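Local atomic coordinates of 3-keto-5-aminohexanoate cleavage protein (Burkholderia xenovorans LB400, PDB entry 3E02), a protein that probably catalyses the zinc-dependent cleavage of 3-keto-5-aminohexanoate, a beta-keto acid. Residues Met69-Leu83 / Ala297-Phe311. Numbering follows the deposited sequence. Where two conformers were deposited one is given.
Sequences MRFLPQLKERTDAIL and ARAMLKTKGANETSF
Phe-311 packs on Leu-72, Lys-76 and Leu-83 in the first of two patches, apolar and ionic, where the C-terminal residue lies against helix 72-78 and strand 82-85 on the outside of the barrel; in the second, hydrogen-bonded patch, Arg-298 of helix 294-301 holds the chain just before that strand. CB of Leu-72 makes a CH-pi contact with one face of the aromatic ring, 4.0 Å from the ring centroid and offset toward its rim; Thr-309 OG1 lies over the opposite face. CD1 of Leu-83 comes in obliquely at CE1 of Phe-311 (3.6 Å), and SE of selenomethionine Met-69 touches the CB of the same residue. A chi1 of 56° puts CG of Phe-311 between its own backbone N and carbonyl carbon, which turns the ring in against helix 72-78; the side chain of Phe-311 also touches Ala-105 of helix 95-105. Lys-76 reaches the chain terminus: fully extended, with CG anti to the backbone N (-176°), it lays CD beside the carboxylate and ends in a salt bridge from NZ to Phe-311 OXT (2.9 Å). The fold is a TIM barrel: strand 82-85 pairs in parallel with strands 48-54 and 109-113, and the last helix, 294-301, packs at the end of that strand where the chain enters it. There Arg-298 grips one backbone oxygen, Asp-80 O, end-on with NH1 and NH2, both at 2.9 Å. This oxygen lies close to the guanidinium plane; NH1 approaches it nearly in line with the C=O bond, whereas NH2 stands above the carbonyl plane. Ile-82 CG1 covers one guanidinium face, while CD1 carries on past the aliphatic part of Arg-298 to meet Ala-297 CB at 3.8 Å. Salt bridges from Arg-298 NE to Glu-108 and NH1 to Asp-295 probably help to fix its orientation.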
loop_
_atom_site.group_PDB
_atom_site.type_symbol
_atom_site.label_atom_id
_atom_site.label_comp_id
_atom_site.label_asym_id
_atom_site.label_seq_id
_atom_site.Cartn_x
_atom_site.Cartn_y
_atom_site.Cartn_z
HETATM N N MSE A 69 25.601 36.330 -3.225
HETATM C CA MSE A 69 27.058 36.569 -3.292
HETATM C C MSE A 69 27.684 37.068 -1.989
HETATM O O MSE A 69 28.913 37.104 -1.892
HETATM C CB MSE A 69 27.426 37.464 -4.482
HETATM C CG MSE A 69 27.105 36.810 -5.812
HETATM SE SE MSE A 69 27.916 35.021 -6.007
HETATM C CE MSE A 69 26.708 34.360 -7.310
ATOM N N ARG A 70 26.854 37.447 -1.007
ATOM C CA ARG A 70 27.323 37.807 0.339
ATOM C C ARG A 70 27.426 36.594 1.284
ATOM O O ARG A 70 27.915 36.744 2.409
ATOM C CB ARG A 70 26.475 38.928 0.932
ATOM C CG ARG A 70 26.698 40.262 0.216
ATOM C CD ARG A 70 25.600 41.287 0.469
ATOM N NE ARG A 70 25.402 41.588 1.886
ATOM C CZ ARG A 70 24.483 42.424 2.370
ATOM N NH1 ARG A 70 23.639 43.075 1.561
ATOM N NH2 ARG A 70 24.399 42.594 3.691
ATOM N N PHE A 71 26.956 35.413 0.852
ATOM C CA PHE A 71 27.173 34.166 1.612
ATOM C C PHE A 71 27.773 32.973 0.843
ATOM O O PHE A 71 28.441 32.145 1.473
ATOM C CB PHE A 71 25.949 33.747 2.444
ATOM C CG PHE A 71 24.666 33.543 1.673
ATOM C CD1 PHE A 71 24.415 32.345 0.999
ATOM C CD2 PHE A 71 23.645 34.500 1.724
ATOM C CE1 PHE A 71 23.187 32.127 0.336
ATOM C CE2 PHE A 71 22.409 34.290 1.072
ATOM C CZ PHE A 71 22.181 33.106 0.377
ATOM N N LEU A 72 27.564 32.875 -0.474
ATOM C CA LEU A 72 28.110 31.739 -1.255
ATOM C C LEU A 72 29.648 31.620 -1.233
ATOM O O LEU A 72 30.161 30.555 -0.844
ATOM C CB LEU A 72 27.537 31.689 -2.687
ATOM C CG LEU A 72 26.044 31.370 -2.825
ATOM C CD1 LEU A 72 25.594 31.496 -4.278
ATOM C CD2 LEU A 72 25.692 29.993 -2.269
ATOM N N PRO A 73 30.393 32.698 -1.613
ATOM C CA PRO A 73 31.864 32.615 -1.524
ATOM C C PRO A 73 32.365 32.294 -0.107
ATOM O O PRO A 73 33.297 31.505 0.053
ATOM C CB PRO A 73 32.341 34.018 -1.943
ATOM C CG PRO A 73 31.204 34.690 -2.530
ATOM C CD PRO A 73 29.951 34.009 -2.126
ATOM N N GLN A 74 31.697 32.856 0.901
ATOM C CA GLN A 74 32.074 32.678 2.305
ATOM C C GLN A 74 31.863 31.230 2.733
ATOM O O GLN A 74 32.716 30.656 3.407
ATOM C CB GLN A 74 31.283 33.618 3.226
ATOM C CG GLN A 74 31.531 35.131 3.033
ATOM C CD GLN A 74 30.907 35.741 1.784
ATOM O OE1 GLN A 74 30.155 35.090 1.062
ATOM N NE2 GLN A 74 31.239 36.993 1.510
ATOM N N LEU A 75 30.734 30.640 2.337
ATOM C CA LEU A 75 30.470 29.222 2.626
ATOM C C LEU A 75 31.474 28.323 1.923
ATOM O O LEU A 75 32.005 27.402 2.542
ATOM C CB LEU A 75 29.033 28.816 2.248
ATOM C CG LEU A 75 27.948 29.273 3.218
ATOM C CD1 LEU A 75 26.549 29.079 2.607
ATOM C CD2 LEU A 75 28.079 28.522 4.546
ATOM N N LYS A 76 31.751 28.615 0.648
ATOM C CA LYS A 76 32.707 27.847 -0.151
ATOM C C LYS A 76 34.107 27.820 0.502
ATOM O O LYS A 76 34.773 26.782 0.506
ATOM C CB LYS A 76 32.802 28.408 -1.576
ATOM C CG LYS A 76 33.714 27.610 -2.508
ATOM C CD LYS A 76 33.872 28.280 -3.841
ATOM C CE LYS A 76 34.780 27.471 -4.737
ATOM N NZ LYS A 76 35.201 28.246 -5.934
ATOM N N GLU A 77 34.518 28.955 1.050
ATOM C CA GLU A 77 35.811 29.083 1.717
ATOM C C GLU A 77 35.897 28.385 3.081
ATOM O O GLU A 77 36.967 27.878 3.410
ATOM C CB GLU A 77 36.143 30.573 1.917
ATOM C CG GLU A 77 37.524 30.853 2.501
ATOM N N ARG A 78 34.773 28.322 3.814
ATOM C CA ARG A 78 34.739 27.759 5.172
ATOM C C ARG A 78 34.241 26.321 5.286
ATOM O O ARG A 78 34.419 25.697 6.332
ATOM C CB ARG A 78 33.933 28.667 6.089
ATOM C CG ARG A 78 34.557 30.047 6.277
ATOM C CD ARG A 78 33.844 30.780 7.385
ATOM N NE ARG A 78 34.125 30.149 8.680
ATOM C CZ ARG A 78 33.337 30.157 9.761
ATOM N NH1 ARG A 78 32.133 30.740 9.772
ATOM N NH2 ARG A 78 33.754 29.526 10.857
ATOM N N THR A 79 33.601 25.796 4.231
ATOM C CA THR A 79 33.159 24.396 4.221
ATOM C C THR A 79 33.223 23.820 2.806
ATOM O O THR A 79 33.291 24.570 1.828
ATOM C CB THR A 79 31.747 24.217 4.863
ATOM O OG1 THR A 79 31.322 22.857 4.741
ATOM C CG2 THR A 79 30.705 25.123 4.219
ATOM N N ASP A 80 33.236 22.484 2.731
ATOM C CA ASP A 80 33.230 21.807 1.426
ATOM C C ASP A 80 31.841 21.249 1.133
ATOM O O ASP A 80 31.666 20.504 0.201
ATOM C CB ASP A 80 34.351 20.758 1.278
ATOM C CG ASP A 80 34.230 19.590 2.234
ATOM O OD1 ASP A 80 33.616 19.746 3.300
ATOM O OD2 ASP A 80 34.798 18.516 1.925
ATOM N N ALA A 81 30.828 21.651 1.911
ATOM C CA ALA A 81 29.452 21.209 1.665
ATOM C C ALA A 81 28.995 21.641 0.271
ATOM O O ALA A 81 29.434 22.679 -0.242
ATOM C CB ALA A 81 28.482 21.765 2.736
ATOM N N ILE A 82 28.165 20.814 -0.357
ATOM C CA ILE A 82 27.575 21.145 -1.659
ATOM C C ILE A 82 26.563 22.271 -1.413
ATOM O O ILE A 82 25.731 22.157 -0.522
ATOM C CB ILE A 82 26.804 19.962 -2.282
ATOM C CG1 ILE A 82 27.725 18.764 -2.534
ATOM C CG2 ILE A 82 26.140 20.403 -3.586
ATOM C CD1 ILE A 82 26.997 17.506 -2.985
ATOM N N LEU A 83 26.648 23.347 -2.188
ATOM C CA LEU A 83 25.738 24.482 -2.031
ATOM C C LEU A 83 24.621 24.337 -3.055
ATOM O O LEU A 83 24.865 24.388 -4.245
ATOM C CB LEU A 83 26.483 25.809 -2.121
ATOM C CG LEU A 83 27.700 25.899 -1.185
ATOM C CD1 LEU A 83 28.339 27.297 -1.233
ATOM C CD2 LEU A 83 27.368 25.501 0.261
ATOM N N ALA A 297 28.767 12.618 -1.360
ATOM C CA ALA A 297 27.508 13.142 -1.897
ATOM C C ALA A 297 27.654 13.592 -3.355
ATOM O O ALA A 297 26.788 13.293 -4.177
ATOM C CB ALA A 297 26.965 14.277 -1.018
ATOM N N ARG A 298 28.756 14.283 -3.673
ATOM C CA ARG A 298 29.064 14.715 -5.056
ATOM C C ARG A 298 29.159 13.523 -6.017
ATOM O O ARG A 298 28.667 13.596 -7.137
ATOM C CB ARG A 298 30.373 15.525 -5.116
ATOM C CG ARG A 298 30.295 16.902 -4.490
ATOM C CD ARG A 298 31.567 17.706 -4.725
ATOM N NE ARG A 298 31.381 19.080 -4.248
ATOM C CZ ARG A 298 31.543 19.505 -2.994
ATOM N NH1 ARG A 298 31.973 18.695 -2.032
ATOM N NH2 ARG A 298 31.288 20.785 -2.710
ATOM N N ALA A 299 29.791 12.441 -5.563
ATOM C CA ALA A 299 29.921 11.209 -6.344
ATOM C C ALA A 299 28.564 10.534 -6.521
ATOM O O ALA A 299 28.289 9.995 -7.585
ATOM C CB ALA A 299 30.930 10.247 -5.694
HETATM N N MSE A 300 27.719 10.565 -5.487
HETATM C CA MSE A 300 26.367 9.997 -5.572
HETATM C C MSE A 300 25.507 10.780 -6.569
HETATM O O MSE A 300 24.911 10.192 -7.460
HETATM C CB MSE A 300 25.675 9.966 -4.195
HETATM C CG MSE A 300 26.259 8.931 -3.245
HETATM SE SE MSE A 300 25.719 9.230 -1.408
HETATM C CE MSE A 300 23.850 8.840 -1.513
ATOM N N LEU A 301 25.478 12.099 -6.425
ATOM C CA LEU A 301 24.676 12.970 -7.298
ATOM C C LEU A 301 25.299 13.268 -8.669
ATOM O O LEU A 301 24.600 13.794 -9.548
ATOM C CB LEU A 301 24.349 14.278 -6.583
ATOM C CG LEU A 301 23.609 14.136 -5.250
ATOM C CD1 LEU A 301 23.326 15.497 -4.640
ATOM C CD2 LEU A 301 22.340 13.378 -5.431
ATOM N N LYS A 302 26.586 12.941 -8.834
ATOM C CA LYS A 302 27.351 13.169 -10.068
ATOM C C LYS A 302 27.383 14.662 -10.402
ATOM O O LYS A 302 27.056 15.079 -11.502
ATOM C CB LYS A 302 26.808 12.328 -11.238
ATOM C CG LYS A 302 26.779 10.822 -11.029
ATOM C CD LYS A 302 28.168 10.223 -10.977
ATOM C CE LYS A 302 28.119 8.697 -10.860
ATOM N NZ LYS A 302 27.453 8.063 -12.051
ATOM N N THR A 303 27.788 15.464 -9.427
ATOM C CA THR A 303 27.877 16.915 -9.600
ATOM C C THR A 303 29.148 17.290 -10.355
ATOM O O THR A 303 30.081 16.495 -10.451
ATOM C CB THR A 303 27.841 17.666 -8.259
ATOM O OG1 THR A 303 28.981 17.303 -7.475
ATOM C CG2 THR A 303 26.535 17.357 -7.493
ATOM N N LYS A 304 29.175 18.520 -10.852
ATOM C CA LYS A 304 30.294 19.032 -11.652
ATOM C C LYS A 304 31.576 19.369 -10.860
ATOM O O LYS A 304 32.622 19.559 -11.471
ATOM C CB LYS A 304 29.861 20.249 -12.488
ATOM C CG LYS A 304 29.469 21.509 -11.703
ATOM C CD LYS A 304 29.133 22.657 -12.636
ATOM C CE LYS A 304 28.714 23.885 -11.851
ATOM N NZ LYS A 304 28.430 25.053 -12.737
ATOM N N GLY A 305 31.478 19.465 -9.536
ATOM C CA GLY A 305 32.601 19.773 -8.656
ATOM C C GLY A 305 32.533 21.187 -8.127
ATOM O O GLY A 305 32.028 22.090 -8.800
ATOM N N ALA A 306 33.062 21.373 -6.918
ATOM C CA ALA A 306 33.074 22.677 -6.221
ATOM C C ALA A 306 33.806 23.803 -6.978
ATOM O O ALA A 306 33.411 24.969 -6.886
ATOM C CB ALA A 306 33.673 22.514 -4.808
ATOM N N ASN A 307 34.841 23.431 -7.725
ATOM C CA ASN A 307 35.655 24.375 -8.508
ATOM C C ASN A 307 35.012 24.870 -9.814
ATOM O O ASN A 307 35.557 25.769 -10.463
ATOM C CB ASN A 307 37.048 23.775 -8.817
ATOM C CG ASN A 307 36.989 22.515 -9.694
ATOM O OD1 ASN A 307 36.026 21.739 -9.638
ATOM N ND2 ASN A 307 38.037 22.299 -10.484
ATOM N N GLU A 308 33.873 24.286 -10.211
ATOM C CA GLU A 308 33.174 24.657 -11.457
ATOM C C GLU A 308 31.980 25.611 -11.277
ATOM O O GLU A 308 31.214 25.815 -12.221
ATOM C CB GLU A 308 32.758 23.384 -12.203
ATOM C CG GLU A 308 33.930 22.462 -12.563
ATOM C CD GLU A 308 34.974 23.131 -13.459
ATOM O OE1 GLU A 308 34.591 23.935 -14.344
ATOM O OE2 GLU A 308 36.181 22.852 -13.276
ATOM N N THR A 309 31.830 26.203 -10.089
ATOM C CA THR A 309 30.760 27.174 -9.824
ATOM C C THR A 309 31.277 28.578 -10.122
ATOM O O THR A 309 32.482 28.760 -10.272
ATOM C CB THR A 309 30.253 27.103 -8.367
ATOM O OG1 THR A 309 31.237 27.628 -7.463
ATOM C CG2 THR A 309 29.887 25.671 -7.976
ATOM N N SER A 310 30.373 29.558 -10.190
ATOM C CA SER A 310 30.738 30.971 -10.435
ATOM C C SER A 310 30.791 31.822 -9.154
ATOM O O SER A 310 30.375 32.981 -9.151
ATOM C CB SER A 310 29.818 31.585 -11.491
ATOM O OG SER A 310 30.064 30.956 -12.732
ATOM N N PHE A 311 31.302 31.235 -8.074
ATOM C CA PHE A 311 31.511 31.935 -6.802
ATOM C C PHE A 311 32.740 31.362 -6.078
ATOM O O PHE A 311 33.161 31.873 -5.039
ATOM C CB PHE A 311 30.252 31.905 -5.918
ATOM C CG PHE A 311 29.736 30.530 -5.619
ATOM C CD1 PHE A 311 30.283 29.772 -4.584
ATOM C CD2 PHE A 311 28.687 29.991 -6.357
ATOM C CE1 PHE A 311 29.802 28.486 -4.294
ATOM C CE2 PHE A 311 28.196 28.704 -6.075
ATOM C CZ PHE A 311 28.759 27.953 -5.045
ATOM O OXT PHE A 311 33.337 30.377 -6.523
#